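Local atomic coordinates of putative methyl-accepting chemotaxis protein (Salmonella enterica subsp. enterica serovar Typhimurium str. LT2, PDB entry 6DB1), a protein that probably senses chemical signals through its N-terminal ligand-binding domain, the part crystallised here, and relays them to steer chemotaxis. Residues A[28-33]-A[57-62]; A[22-27]-A[88-93]; A[99-104]-A[119-124]; A[51-56]-A[104-109]; A[83-88]-A[132-137]. All coordinates share one frame; numbering follows the deposited sequence. Where two conformers were deposited one is given.

Contact 1 (A[28-33]-A[57-62]); sequences NDQYFR and RQSLEN
Q30 and S59 stand opposite each other, CA to CA 5.5 Å, where segments 28-33 and 57-62 run nearly antiparallel (153° between their directions) with their axes 8.5 Å apart. The segments belong to helices 13-46 and 54-73, neighbours in an antiparallel four-helix bundle. S59 is the small residue on this line: its CB packs 3.7 Å from the carbonyl O of Q30, and its OG lies beside CB of R33. Most of the remaining contact is Q30 against N62. The Q30 chain bends at chi2 (-64°), which brings its amide over N62 instead of out along the helix. N62 ND2 then donates to Q30 OE1 at 3.2 Å, with a fairly straight N-H (157°). The two amides stand almost perpendicular. The oxygen lies in the plane of the N62 amide, whereas the nitrogen comes from above the Q30 carbonyl plane, off either lone pair and roughly at right angles to the C=O. CB of N62 also touches OE1, at 3.3 Å, so the Q30 oxygen is packed against as well as bonded. Farther round helix 13-46, R33 keeps its charge beside D29 in a salt bridge of charges alone, D29 OD2 above the guanidinium plane with no N-H pointing at it. F32 meets F32 of the second subunit, which places this turn of helix 13-46 at the dimer interface. The contact between these two segments is thus mostly polar: one amide-amide bond of indifferent acceptor geometry, probably modest in strength, flanks a close approach of backbone to serine.

Contact 2 (A[22-27]-A[88-93]); sequences TVLSQG and SNWQAL
W90 reaches from helix 80-105 across to helix 13-46 and meets it with the far, six-membered end of its indole. CG set anti to the backbone N (chi1 -168°) throws the ring outward, which is how one side chain spans two helix axes 12.6 Å apart. V23 O meets the ring at its edge, near the plane, 3.5 Å from W90 CH2. L24 and G27 approach obliquely: L24 CD1 lies 3.9 Å from W90 CZ3, and G27 CA sits 3.5 Å from W90 CZ2. G27 has no side chain, and the bare CA is what lets the indole come so near the backbone. V23 adds its CG1 methyl at 4.2 Å from W90 CH2, its side chain running at about a right angle to that of W90. No hydrogen bond joins the two segments; the contact is buried and held by shape. The two run nearly parallel, 24° apart, as expected for the first and third helices of an up-down-up-down bundle. W90 lies in the interior between them, with K66 and L67 of helix 54-73 touching it and F128 of helix 110-144 meeting its ring edge-to-face.

Contact 3 (A[99-104]-A[119-124]); sequences VPQMQL and TVTPAL
Q101 reaches T121 by setting CG beside its own backbone N (chi1 -71°) and keeping the chain extended beyond CG; with OG1 beside its backbone N (chi1 -59°), T121 points the hydroxyl at the amide. The pair bridges two antiparallel neighbours of the four-helix bundle, helices 80-105 and 110-144, which a short loop joins into a helical hairpin. Backbones stay well apart here, with Q101 CA and T121 CA, the nearest pair, separated by 8.6 Å. The gap is crossed by side chains coming from opposite directions. Q101 NE2 donates to T121 OG1 at 2.8 Å; the N-H is bent away from straight (143°), and the hydroxyl oxygen is tilted somewhat out of the amide plane. Both residues are buried, so the bond gives a polar amide a partner inside the bundle. Each helix is kinked at a proline, P100 on one side and P122 on the other, where the proline nitrogen has no hydrogen bond to the preceding turn. The kinks thus fall one residue before Q101 and one after T121. L38 of helix 13-46 and H116 and A117 of helix 110-144 touch the Q101 side chain, and Y31 of helix 13-46 packs on T121; no other chain of the assembly reaches either segment. The amide nitrogen touches more of the threonine than its oxygen: the same NE2 of Q101 lies 3.3 Å from T121 CB and 3.5 Å from the T121 CG2 methyl.

Contact 4 (A[51-56]-A[104-109]); sequences PDFAPA and LAQQGS
F53 fills the tight part of this contact at one end of the four-helix bundle, where the lead-in to helix 54-73 meets the end of helix 80-105. Q106 CG lies over one face of its ring, 4.0 Å from the centroid and only 13° off the normal, a CH-pi contact. The opposite face carries P51 CB from its own segment, so the phenyl is sandwiched between aliphatic groups. Deeper in, F53 CZ comes to 3.7 Å from the carbonyl O of A105, and F53 CE1 to 4.4 Å from the A105 methyl CB. M42 of helix 13-46 and M102, a selenomethionine, also touch the F53 side chain. The outer side is looser and solvent-facing. The Q106 chain, extended beyond CG, slides past the ring in the opposite direction with its amide nearly perpendicular to it; OE1 stays beside the ring, 4.1 Å from F53 CD2, and is hydrogen-bonded by R57 NH1. D52, also exposed, makes an Asx turn into helix 54-73: its OD1 accepts from A54 N at 3.0 Å, the donor lying above the carboxylate plane.

Contact 5 (A[83-88]-A[132-137]); sequences SREVLS and AERFSH
R134 offers the edge of its guanidinium to E85, whose OE1 lies near that plane, and carboxylate and guanidinium are almost coplanar, 5° apart. The ring of F135, the other flat group, is approached obliquely by the CG2 methyl of V86, which sits 3.9 Å from F135 CB. E85 and R134 form a salt bridge, OE1 to NE 2.6 Å, but as a hydrogen bond it is weak because the N-H is bent (129°). R134 NH2 is also near that oxygen, at 3.2 Å. A bend at chi3 (87°) swings the R134 end round so that NE faces E85, the two side chains crossing at about a right angle. E85 OE2 has its own partner, a hydrogen bond with S131 OG, so both carboxylate oxygens are engaged and the rotation of the group is probably restrained. Inward of the ion pair, V86 CG2 lies 4.4 Å from the backbone N of A132. Helices 80-105 and 110-144 run roughly antiparallel here with axes 9.1 Å apart. F135 extends inward onto L24, I82, M70 and M78, while E133, turned elsewhere, forms a salt bridge with R37 of the second subunit. Charged and apolar groups are thus divided between two layers: an ion pair at the outer margin, probably softened by solvent, and an apolar seam within the bundle.

How the contacts relate
The five contacts string along one antiparallel four-helix bundle; contacts 4 and 5 are the farthest apart, their centres about 30 Å from each other on opposite sides of the chain's centre. Contact 2 lies about 4 Å from that centre and meets contact 5 through L24, whose CD2 is 3.7 Å from F135 CD1. Y31 of contact 1 joins it to contact 2 by packing on L93 and to contact 3 by packing on T121. Toward contact 4, the selenomethionine M102 of contact 3 touches F53 and A56. The R57-Q106 pair links contacts 1 and 4, whose centres are about 14 Å apart. Contacts 1, 2 and 5 also touch the second subunit.

Contact 1 (A[28-33]-A[57-62])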
# COMPACT_ATOMS: atom_id res chain seq x y z
N ASN A 28 4.43 0.49 -2.44
CA ASN A 28 3.30 1.44 -2.44
C ASN A 28 3.28 2.20 -1.11
O ASN A 28 3.08 3.41 -1.06
CB ASN A 28 2.00 0.67 -2.68
CG ASN A 28 0.92 1.50 -3.34
OD1 ASN A 28 0.91 2.72 -3.23
ND2 ASN A 28 0.03 0.83 -4.03
N ASP A 29 3.43 1.45 -0.02
CA ASP A 29 3.48 2.05 1.27
C ASP A 29 4.63 3.08 1.36
O ASP A 29 4.43 4.18 1.86
CB ASP A 29 3.70 0.98 2.33
CG ASP A 29 3.70 1.55 3.71
OD1 ASP A 29 2.86 2.42 4.03
OD2 ASP A 29 4.57 1.12 4.48
N GLN A 30 5.80 2.71 0.83
CA GLN A 30 7.00 3.59 0.89
C GLN A 30 6.82 4.83 0.00
O GLN A 30 7.38 5.90 0.29
CB GLN A 30 8.26 2.83 0.49
CG GLN A 30 8.61 1.70 1.45
CD GLN A 30 8.96 2.22 2.82
OE1 GLN A 30 9.55 3.28 2.98
NE2 GLN A 30 8.63 1.43 3.82
N TYR A 31 6.08 4.67 -1.09
CA TYR A 31 5.80 5.80 -1.91
C TYR A 31 4.84 6.75 -1.16
O TYR A 31 5.11 7.96 -1.07
CB TYR A 31 5.22 5.37 -3.25
CG TYR A 31 4.57 6.50 -4.00
CD1 TYR A 31 5.33 7.53 -4.54
CD2 TYR A 31 3.19 6.57 -4.12
CE1 TYR A 31 4.74 8.59 -5.19
CE2 TYR A 31 2.58 7.62 -4.78
CZ TYR A 31 3.36 8.64 -5.32
OH TYR A 31 2.77 9.67 -5.98
N PHE A 32 3.73 6.23 -0.60
CA PHE A 32 2.80 7.11 0.10
C PHE A 32 3.54 7.79 1.25
O PHE A 32 3.34 8.98 1.49
CB PHE A 32 1.53 6.41 0.60
CG PHE A 32 0.62 5.90 -0.48
CD1 PHE A 32 0.46 6.60 -1.67
CD2 PHE A 32 -0.18 4.79 -0.27
CE1 PHE A 32 -0.39 6.15 -2.66
CE2 PHE A 32 -1.04 4.34 -1.26
CZ PHE A 32 -1.15 5.02 -2.45
N ARG A 33 4.40 7.06 1.94
CA ARG A 33 5.13 7.66 3.02
C ARG A 33 5.95 8.83 2.48
O ARG A 33 5.84 9.93 2.99
CB ARG A 33 6.04 6.65 3.73
CG ARG A 33 5.31 5.71 4.67
CD ARG A 33 6.27 4.74 5.34
NE ARG A 33 5.61 3.96 6.37
CZ ARG A 33 6.20 3.04 7.10
NH1 ARG A 33 7.48 2.77 6.90
NH2 ARG A 33 5.53 2.41 8.05
N ARG A 57 14.42 10.92 2.26
CA ARG A 57 15.47 10.20 1.55
C ARG A 57 15.38 8.70 1.88
O ARG A 57 15.66 7.87 1.02
CB ARG A 57 16.87 10.71 1.94
CG ARG A 57 17.25 12.08 1.40
CD ARG A 57 18.52 12.62 2.06
NE ARG A 57 18.89 13.94 1.56
CZ ARG A 57 19.85 14.72 2.07
NH1 ARG A 57 20.09 15.91 1.55
NH2 ARG A 57 20.53 14.32 3.13
N GLN A 58 15.03 8.38 3.13
CA GLN A 58 14.92 6.99 3.56
C GLN A 58 13.81 6.29 2.78
O GLN A 58 13.97 5.16 2.36
CB GLN A 58 14.65 6.91 5.07
CG GLN A 58 14.26 5.52 5.54
CD GLN A 58 14.11 5.44 7.04
OE1 GLN A 58 13.08 5.01 7.56
NE2 GLN A 58 15.13 5.88 7.75
N SER A 59 12.69 6.98 2.62
CA SER A 59 11.55 6.43 1.92
C SER A 59 11.89 6.25 0.43
O SER A 59 11.63 5.19 -0.13
CB SER A 59 10.32 7.27 2.15
OG SER A 59 9.96 7.27 3.53
N LEU A 60 12.47 7.27 -0.20
CA LEU A 60 12.86 7.20 -1.60
C LEU A 60 13.80 6.00 -1.78
O LEU A 60 13.59 5.18 -2.67
CB LEU A 60 13.54 8.52 -2.00
CG LEU A 60 14.02 8.62 -3.44
CD1 LEU A 60 14.09 10.07 -3.88
CD2 LEU A 60 15.37 7.95 -3.65
N GLU A 61 14.78 5.89 -0.89
CA GLU A 61 15.72 4.79 -0.96
C GLU A 61 14.99 3.45 -0.75
O GLU A 61 15.33 2.47 -1.41
CB GLU A 61 16.85 4.99 0.04
CG GLU A 61 18.21 4.96 -0.61
CD GLU A 61 18.50 3.67 -1.36
OE1 GLU A 61 19.28 3.72 -2.33
OE2 GLU A 61 17.94 2.62 -0.97
N ASN A 62 13.98 3.40 0.13
CA ASN A 62 13.23 2.15 0.36
C ASN A 62 12.40 1.79 -0.89
O ASN A 62 12.24 0.61 -1.21
CB ASN A 62 12.35 2.23 1.61
CG ASN A 62 13.12 2.15 2.92
OD1 ASN A 62 14.28 1.73 2.95
ND2 ASN A 62 12.46 2.50 4.01

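Contact 2 (A[22-27]-A[88-93])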
# COMPACT_ATOMS: atom_id res chain seq x y z
N THR A 22 3.63 -8.80 -1.62
CA THR A 22 4.15 -8.13 -0.42
C THR A 22 5.16 -7.04 -0.81
O THR A 22 5.11 -5.96 -0.26
CB THR A 22 4.78 -9.14 0.54
OG1 THR A 22 3.72 -9.95 1.06
CG2 THR A 22 5.52 -8.48 1.68
N VAL A 23 6.06 -7.33 -1.75
CA VAL A 23 7.05 -6.34 -2.19
C VAL A 23 6.33 -5.16 -2.87
O VAL A 23 6.73 -4.00 -2.68
CB VAL A 23 8.11 -6.98 -3.09
CG1 VAL A 23 8.97 -5.95 -3.80
CG2 VAL A 23 8.98 -7.94 -2.30
N LEU A 24 5.30 -5.45 -3.65
CA LEU A 24 4.53 -4.40 -4.31
C LEU A 24 3.82 -3.52 -3.27
O LEU A 24 3.80 -2.30 -3.39
CB LEU A 24 3.54 -5.05 -5.29
CG LEU A 24 2.59 -4.11 -6.04
CD1 LEU A 24 3.36 -3.08 -6.87
CD2 LEU A 24 1.64 -4.90 -6.93
N SER A 25 3.22 -4.12 -2.24
CA SER A 25 2.54 -3.33 -1.19
C SER A 25 3.54 -2.47 -0.42
O SER A 25 3.25 -1.34 -0.06
CB SER A 25 1.79 -4.22 -0.24
OG SER A 25 0.68 -4.79 -0.88
N GLN A 26 4.70 -3.04 -0.14
CA GLN A 26 5.73 -2.34 0.56
C GLN A 26 6.19 -1.15 -0.30
O GLN A 26 6.43 -0.07 0.24
CB GLN A 26 6.89 -3.28 0.90
CG GLN A 26 6.57 -4.25 2.02
CD GLN A 26 7.61 -5.34 2.15
OE1 GLN A 26 8.33 -5.67 1.20
NE2 GLN A 26 7.66 -5.95 3.32
N GLY A 27 6.32 -1.36 -1.61
CA GLY A 27 6.71 -0.28 -2.50
C GLY A 27 5.70 0.86 -2.46
O GLY A 27 6.06 2.03 -2.45
N SER A 88 7.63 -1.05 -15.11
CA SER A 88 7.87 0.18 -15.88
C SER A 88 7.19 1.38 -15.23
O SER A 88 7.76 2.45 -15.19
CB SER A 88 7.43 0.02 -17.30
OG SER A 88 8.29 -0.87 -17.97
N ASN A 89 5.97 1.21 -14.74
CA ASN A 89 5.25 2.33 -14.10
C ASN A 89 5.89 2.64 -12.74
O ASN A 89 5.96 3.82 -12.33
CB ASN A 89 3.75 2.05 -14.03
CG ASN A 89 3.10 2.09 -15.40
OD1 ASN A 89 3.72 2.54 -16.36
ND2 ASN A 89 1.86 1.65 -15.49
N TRP A 90 6.37 1.62 -12.05
CA TRP A 90 7.03 1.82 -10.76
C TRP A 90 8.30 2.63 -11.01
O TRP A 90 8.55 3.63 -10.35
CB TRP A 90 7.38 0.47 -10.13
CG TRP A 90 7.80 0.47 -8.69
CD1 TRP A 90 8.47 1.44 -8.01
CD2 TRP A 90 7.73 -0.66 -7.81
NE1 TRP A 90 8.73 1.02 -6.73
CE2 TRP A 90 8.29 -0.27 -6.58
CE3 TRP A 90 7.17 -1.93 -7.92
CZ2 TRP A 90 8.35 -1.12 -5.49
CZ3 TRP A 90 7.22 -2.78 -6.83
CH2 TRP A 90 7.83 -2.38 -5.64
N GLN A 91 9.10 2.17 -11.97
CA GLN A 91 10.39 2.82 -12.30
C GLN A 91 10.16 4.26 -12.78
O GLN A 91 10.94 5.15 -12.46
CB GLN A 91 11.19 1.99 -13.31
CG GLN A 91 12.50 2.66 -13.72
CD GLN A 91 13.47 1.71 -14.39
OE1 GLN A 91 13.53 0.53 -14.06
NE2 GLN A 91 14.27 2.23 -15.29
N ALA A 92 9.10 4.49 -13.55
CA ALA A 92 8.81 5.84 -14.03
C ALA A 92 8.44 6.75 -12.84
O ALA A 92 8.95 7.86 -12.72
CB ALA A 92 7.71 5.80 -15.06
N LEU A 93 7.55 6.27 -11.98
CA LEU A 93 7.11 7.04 -10.83
C LEU A 93 8.31 7.51 -10.02
O LEU A 93 8.35 8.66 -9.57
CB LEU A 93 6.18 6.16 -9.99
CG LEU A 93 5.73 6.73 -8.65
CD1 LEU A 93 5.13 8.12 -8.81
CD2 LEU A 93 4.74 5.78 -7.99

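Contact 3 (A[99-104]-A[119-124])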
# COMPACT_ATOMS: atom_id res chain seq x y z
N VAL A 99 12.15 11.24 -7.62
CA VAL A 99 13.51 11.75 -7.57
C VAL A 99 13.53 13.25 -7.88
O VAL A 99 14.13 14.01 -7.13
CB VAL A 99 14.45 10.94 -8.49
CG1 VAL A 99 15.74 11.69 -8.77
CG2 VAL A 99 14.74 9.57 -7.91
N PRO A 100 12.88 13.68 -8.96
CA PRO A 100 12.95 15.11 -9.17
C PRO A 100 12.44 15.89 -7.95
O PRO A 100 13.14 16.79 -7.47
CB PRO A 100 12.07 15.35 -10.40
CG PRO A 100 12.29 14.10 -11.21
CD PRO A 100 12.34 13.01 -10.16
N GLN A 101 11.27 15.53 -7.43
CA GLN A 101 10.73 16.24 -6.27
C GLN A 101 11.80 16.41 -5.19
O GLN A 101 11.96 17.49 -4.65
CB GLN A 101 9.54 15.50 -5.65
CG GLN A 101 8.28 15.55 -6.50
CD GLN A 101 7.08 15.11 -5.69
OE1 GLN A 101 7.15 15.02 -4.47
NE2 GLN A 101 5.96 14.86 -6.37
N MSE A 102 12.52 15.33 -4.88
CA MSE A 102 13.55 15.40 -3.85
C MSE A 102 14.68 16.33 -4.19
O MSE A 102 15.15 17.08 -3.33
CB MSE A 102 14.15 14.03 -3.65
CG MSE A 102 13.51 13.39 -2.44
SE MSE A 102 14.60 13.76 -0.86
CE MSE A 102 13.17 14.78 -0.01
N GLN A 103 15.14 16.30 -5.44
CA GLN A 103 16.24 17.16 -5.84
C GLN A 103 15.75 18.62 -5.90
O GLN A 103 16.47 19.55 -5.53
CB GLN A 103 16.82 16.64 -7.16
CG GLN A 103 17.54 15.30 -7.00
CD GLN A 103 18.09 14.72 -8.28
OE1 GLN A 103 17.54 14.91 -9.37
NE2 GLN A 103 19.16 13.94 -8.15
N LEU A 104 14.49 18.78 -6.28
CA LEU A 104 13.88 20.08 -6.42
C LEU A 104 13.54 20.65 -5.03
O LEU A 104 13.59 21.85 -4.81
CB LEU A 104 12.63 19.89 -7.29
CG LEU A 104 12.25 21.03 -8.24
CD1 LEU A 104 13.42 21.42 -9.13
CD2 LEU A 104 11.07 20.60 -9.11
N THR A 119 1.46 18.54 -10.71
CA THR A 119 1.11 18.32 -12.11
C THR A 119 1.74 17.02 -12.64
O THR A 119 1.02 16.11 -13.07
CB THR A 119 1.54 19.50 -12.99
OG1 THR A 119 2.91 19.77 -12.71
CG2 THR A 119 0.72 20.75 -12.75
N VAL A 120 3.06 16.92 -12.59
CA VAL A 120 3.76 15.78 -13.20
C VAL A 120 3.58 14.48 -12.40
O VAL A 120 3.23 13.45 -13.00
CB VAL A 120 5.26 16.09 -13.38
CG1 VAL A 120 6.02 14.89 -13.94
CG2 VAL A 120 5.48 17.31 -14.26
N THR A 121 3.82 14.51 -11.09
CA THR A 121 3.78 13.27 -10.31
C THR A 121 2.41 12.56 -10.45
O THR A 121 2.37 11.49 -11.05
CB THR A 121 4.27 13.51 -8.88
OG1 THR A 121 5.60 14.02 -8.97
CG2 THR A 121 4.28 12.25 -8.03
N PRO A 122 1.31 13.13 -9.94
CA PRO A 122 0.00 12.46 -10.05
C PRO A 122 -0.23 11.56 -11.27
O PRO A 122 -0.66 10.42 -11.10
CB PRO A 122 -0.93 13.67 -10.05
CG PRO A 122 -0.38 14.48 -8.91
CD PRO A 122 1.12 14.21 -8.95
N ALA A 123 0.04 12.03 -12.47
CA ALA A 123 -0.17 11.20 -13.67
C ALA A 123 0.59 9.87 -13.53
O ALA A 123 0.06 8.82 -13.84
CB ALA A 123 0.29 11.95 -14.89
N LEU A 124 1.84 9.96 -13.07
CA LEU A 124 2.74 8.80 -12.89
C LEU A 124 2.24 7.91 -11.75
O LEU A 124 2.36 6.68 -11.79
CB LEU A 124 4.14 9.32 -12.58
CG LEU A 124 4.78 10.17 -13.67
CD1 LEU A 124 6.08 10.80 -13.19
CD2 LEU A 124 5.02 9.34 -14.92

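Contact 4 (A[51-56]-A[104-109])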
# COMPACT_ATOMS: atom_id res chain seq x y z
N PRO A 51 14.88 22.29 7.51
CA PRO A 51 14.26 20.99 7.24
C PRO A 51 15.19 19.78 7.46
O PRO A 51 16.41 19.90 7.35
CB PRO A 51 13.88 21.07 5.76
CG PRO A 51 14.96 21.94 5.17
CD PRO A 51 15.25 22.96 6.25
N ASP A 52 14.59 18.65 7.82
CA ASP A 52 15.31 17.39 7.95
C ASP A 52 14.83 16.56 6.79
O ASP A 52 13.66 16.20 6.74
CB ASP A 52 15.00 16.65 9.26
CG ASP A 52 15.57 15.15 9.24
OD1 ASP A 52 16.60 15.01 8.59
OD2 ASP A 52 14.96 14.28 9.92
N PHE A 53 15.71 16.28 5.84
CA PHE A 53 15.34 15.49 4.67
C PHE A 53 15.70 14.01 4.85
O PHE A 53 15.29 13.19 4.03
CB PHE A 53 16.05 16.01 3.42
CG PHE A 53 15.60 17.38 3.00
CD1 PHE A 53 14.31 17.59 2.56
CD2 PHE A 53 16.48 18.46 3.03
CE1 PHE A 53 13.88 18.85 2.18
CE2 PHE A 53 16.06 19.72 2.63
CZ PHE A 53 14.76 19.91 2.21
N ALA A 54 16.43 13.68 5.92
CA ALA A 54 16.89 12.30 6.18
C ALA A 54 15.76 11.26 5.99
O ALA A 54 16.00 10.22 5.34
CB ALA A 54 17.51 12.20 7.55
N PRO A 55 14.56 11.52 6.57
CA PRO A 55 13.41 10.58 6.49
C PRO A 55 12.81 10.42 5.08
O PRO A 55 12.44 9.30 4.69
CB PRO A 55 12.32 11.13 7.42
CG PRO A 55 12.75 12.55 7.74
CD PRO A 55 14.25 12.59 7.53
N ALA A 56 12.68 11.51 4.34
CA ALA A 56 12.15 11.40 2.99
C ALA A 56 13.13 10.59 2.14
O ALA A 56 12.73 9.67 1.42
CB ALA A 56 11.90 12.77 2.40
N LEU A 104 14.49 18.78 -6.28
CA LEU A 104 13.88 20.08 -6.42
C LEU A 104 13.54 20.65 -5.03
O LEU A 104 13.59 21.85 -4.81
CB LEU A 104 12.63 19.89 -7.29
CG LEU A 104 12.25 21.03 -8.24
CD1 LEU A 104 13.42 21.42 -9.13
CD2 LEU A 104 11.07 20.60 -9.11
N ALA A 105 13.21 19.78 -4.08
CA ALA A 105 12.86 20.22 -2.73
C ALA A 105 14.10 20.77 -2.01
O ALA A 105 14.01 21.56 -1.07
CB ALA A 105 12.24 19.08 -1.95
N GLN A 106 15.26 20.34 -2.48
CA GLN A 106 16.51 20.76 -1.91
C GLN A 106 17.08 21.96 -2.69
O GLN A 106 18.19 22.39 -2.39
CB GLN A 106 17.47 19.56 -1.90
CG GLN A 106 16.99 18.42 -1.01
CD GLN A 106 17.77 17.14 -1.16
OE1 GLN A 106 18.17 16.52 -0.18
NE2 GLN A 106 18.02 16.73 -2.39
N GLN A 107 16.33 22.56 -3.62
CA GLN A 107 16.92 23.69 -4.38
C GLN A 107 15.83 24.62 -4.94
O GLN A 107 15.86 25.84 -4.69
CB GLN A 107 17.84 23.14 -5.48
CG GLN A 107 17.10 22.55 -6.68
CD GLN A 107 17.95 21.64 -7.54
OE1 GLN A 107 18.68 20.79 -7.05
NE2 GLN A 107 17.79 21.78 -8.85
N GLY A 108 14.88 24.06 -5.69
CA GLY A 108 13.82 24.81 -6.38
C GLY A 108 12.94 25.64 -5.46
O GLY A 108 13.27 25.89 -4.30
N SER A 109 11.80 26.07 -6.01
CA SER A 109 10.82 26.91 -5.32
C SER A 109 9.43 26.26 -5.38
O SER A 109 9.29 25.07 -5.69
CB SER A 109 10.78 28.28 -5.94
OG SER A 109 10.22 28.22 -7.25

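Contact 5 (A[83-88]-A[132-137])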
# COMPACT_ATOMS: atom_id res chain seq x y z
N SER A 83 3.45 -8.14 -15.33
CA SER A 83 4.66 -7.96 -14.55
C SER A 83 5.43 -6.75 -15.09
O SER A 83 5.88 -5.90 -14.33
CB SER A 83 5.48 -9.21 -14.56
OG SER A 83 6.65 -9.03 -13.81
N ARG A 84 5.52 -6.66 -16.42
CA ARG A 84 6.22 -5.58 -17.12
C ARG A 84 5.57 -4.21 -16.92
O ARG A 84 6.27 -3.21 -16.80
CB ARG A 84 6.29 -5.89 -18.62
CG ARG A 84 7.58 -6.61 -18.99
CD ARG A 84 8.70 -5.60 -19.12
NE ARG A 84 10.00 -6.10 -18.69
CZ ARG A 84 10.61 -5.72 -17.57
NH1 ARG A 84 10.05 -4.81 -16.80
NH2 ARG A 84 11.79 -6.23 -17.26
N GLU A 85 4.26 -4.16 -16.95
CA GLU A 85 3.57 -2.90 -16.76
C GLU A 85 3.92 -2.33 -15.37
O GLU A 85 4.23 -1.16 -15.23
CB GLU A 85 2.07 -3.15 -16.90
CG GLU A 85 1.27 -1.92 -17.23
CD GLU A 85 -0.23 -2.10 -17.09
OE1 GLU A 85 -0.78 -2.97 -17.78
OE2 GLU A 85 -0.83 -1.36 -16.30
N VAL A 86 3.89 -3.20 -14.36
CA VAL A 86 4.16 -2.83 -12.97
C VAL A 86 5.58 -2.25 -12.81
O VAL A 86 5.74 -1.17 -12.24
CB VAL A 86 3.97 -4.05 -12.04
CG1 VAL A 86 4.66 -3.87 -10.70
CG2 VAL A 86 2.49 -4.37 -11.86
N LEU A 87 6.58 -2.96 -13.30
CA LEU A 87 7.97 -2.52 -13.16
C LEU A 87 8.21 -1.21 -13.92
O LEU A 87 8.93 -0.34 -13.43
CB LEU A 87 8.90 -3.62 -13.67
CG LEU A 87 8.82 -4.95 -12.92
CD1 LEU A 87 9.68 -6.01 -13.59
CD2 LEU A 87 9.21 -4.77 -11.47
N SER A 88 7.63 -1.05 -15.11
CA SER A 88 7.87 0.18 -15.88
C SER A 88 7.19 1.38 -15.23
O SER A 88 7.76 2.45 -15.19
CB SER A 88 7.43 0.02 -17.30
OG SER A 88 8.29 -0.87 -17.97
N ALA A 132 -0.74 -1.68 -10.48
CA ALA A 132 -0.81 -2.44 -9.25
C ALA A 132 -2.17 -3.15 -9.16
O ALA A 132 -2.23 -4.26 -8.67
CB ALA A 132 -0.56 -1.55 -8.05
N GLU A 133 -3.23 -2.49 -9.64
CA GLU A 133 -4.58 -3.10 -9.64
C GLU A 133 -4.60 -4.31 -10.57
O GLU A 133 -5.16 -5.35 -10.25
CB GLU A 133 -5.63 -2.10 -10.14
CG GLU A 133 -5.86 -0.92 -9.21
CD GLU A 133 -7.18 -0.92 -8.44
OE1 GLU A 133 -7.96 -1.87 -8.60
OE2 GLU A 133 -7.40 0.04 -7.66
N ARG A 134 -4.00 -4.16 -11.73
CA ARG A 134 -3.96 -5.23 -12.71
C ARG A 134 -3.22 -6.42 -12.09
O ARG A 134 -3.63 -7.58 -12.22
CB ARG A 134 -3.32 -4.71 -14.00
CG ARG A 134 -3.90 -5.33 -15.26
CD ARG A 134 -3.60 -4.56 -16.54
NE ARG A 134 -2.34 -4.90 -17.19
CZ ARG A 134 -2.19 -5.87 -18.10
NH1 ARG A 134 -3.22 -6.64 -18.45
NH2 ARG A 134 -1.01 -6.08 -18.65
N PHE A 135 -2.16 -6.14 -11.33
CA PHE A 135 -1.39 -7.20 -10.69
C PHE A 135 -2.21 -7.89 -9.59
O PHE A 135 -2.32 -9.12 -9.55
CB PHE A 135 -0.12 -6.63 -10.07
CG PHE A 135 0.77 -7.68 -9.46
CD1 PHE A 135 0.50 -8.18 -8.20
CD2 PHE A 135 1.84 -8.20 -10.17
CE1 PHE A 135 1.29 -9.18 -7.66
CE2 PHE A 135 2.62 -9.20 -9.63
CZ PHE A 135 2.34 -9.69 -8.38
N SER A 136 -2.78 -7.10 -8.69
CA SER A 136 -3.52 -7.67 -7.58
C SER A 136 -4.68 -8.53 -8.10
O SER A 136 -4.92 -9.60 -7.56
CB SER A 136 -4.01 -6.60 -6.64
OG SER A 136 -4.95 -5.74 -7.28
N HIS A 137 -5.35 -8.08 -9.16
CA HIS A 137 -6.48 -8.83 -9.72
C HIS A 137 -6.04 -10.20 -10.25
O HIS A 137 -6.65 -11.21 -9.92
CB HIS A 137 -7.19 -7.98 -10.80
CG HIS A 137 -8.33 -8.67 -11.49
ND1 HIS A 137 -9.63 -8.60 -11.02
CD2 HIS A 137 -8.38 -9.39 -12.64
CE1 HIS A 137 -10.43 -9.27 -11.85
NE2 HIS A 137 -9.69 -9.76 -12.84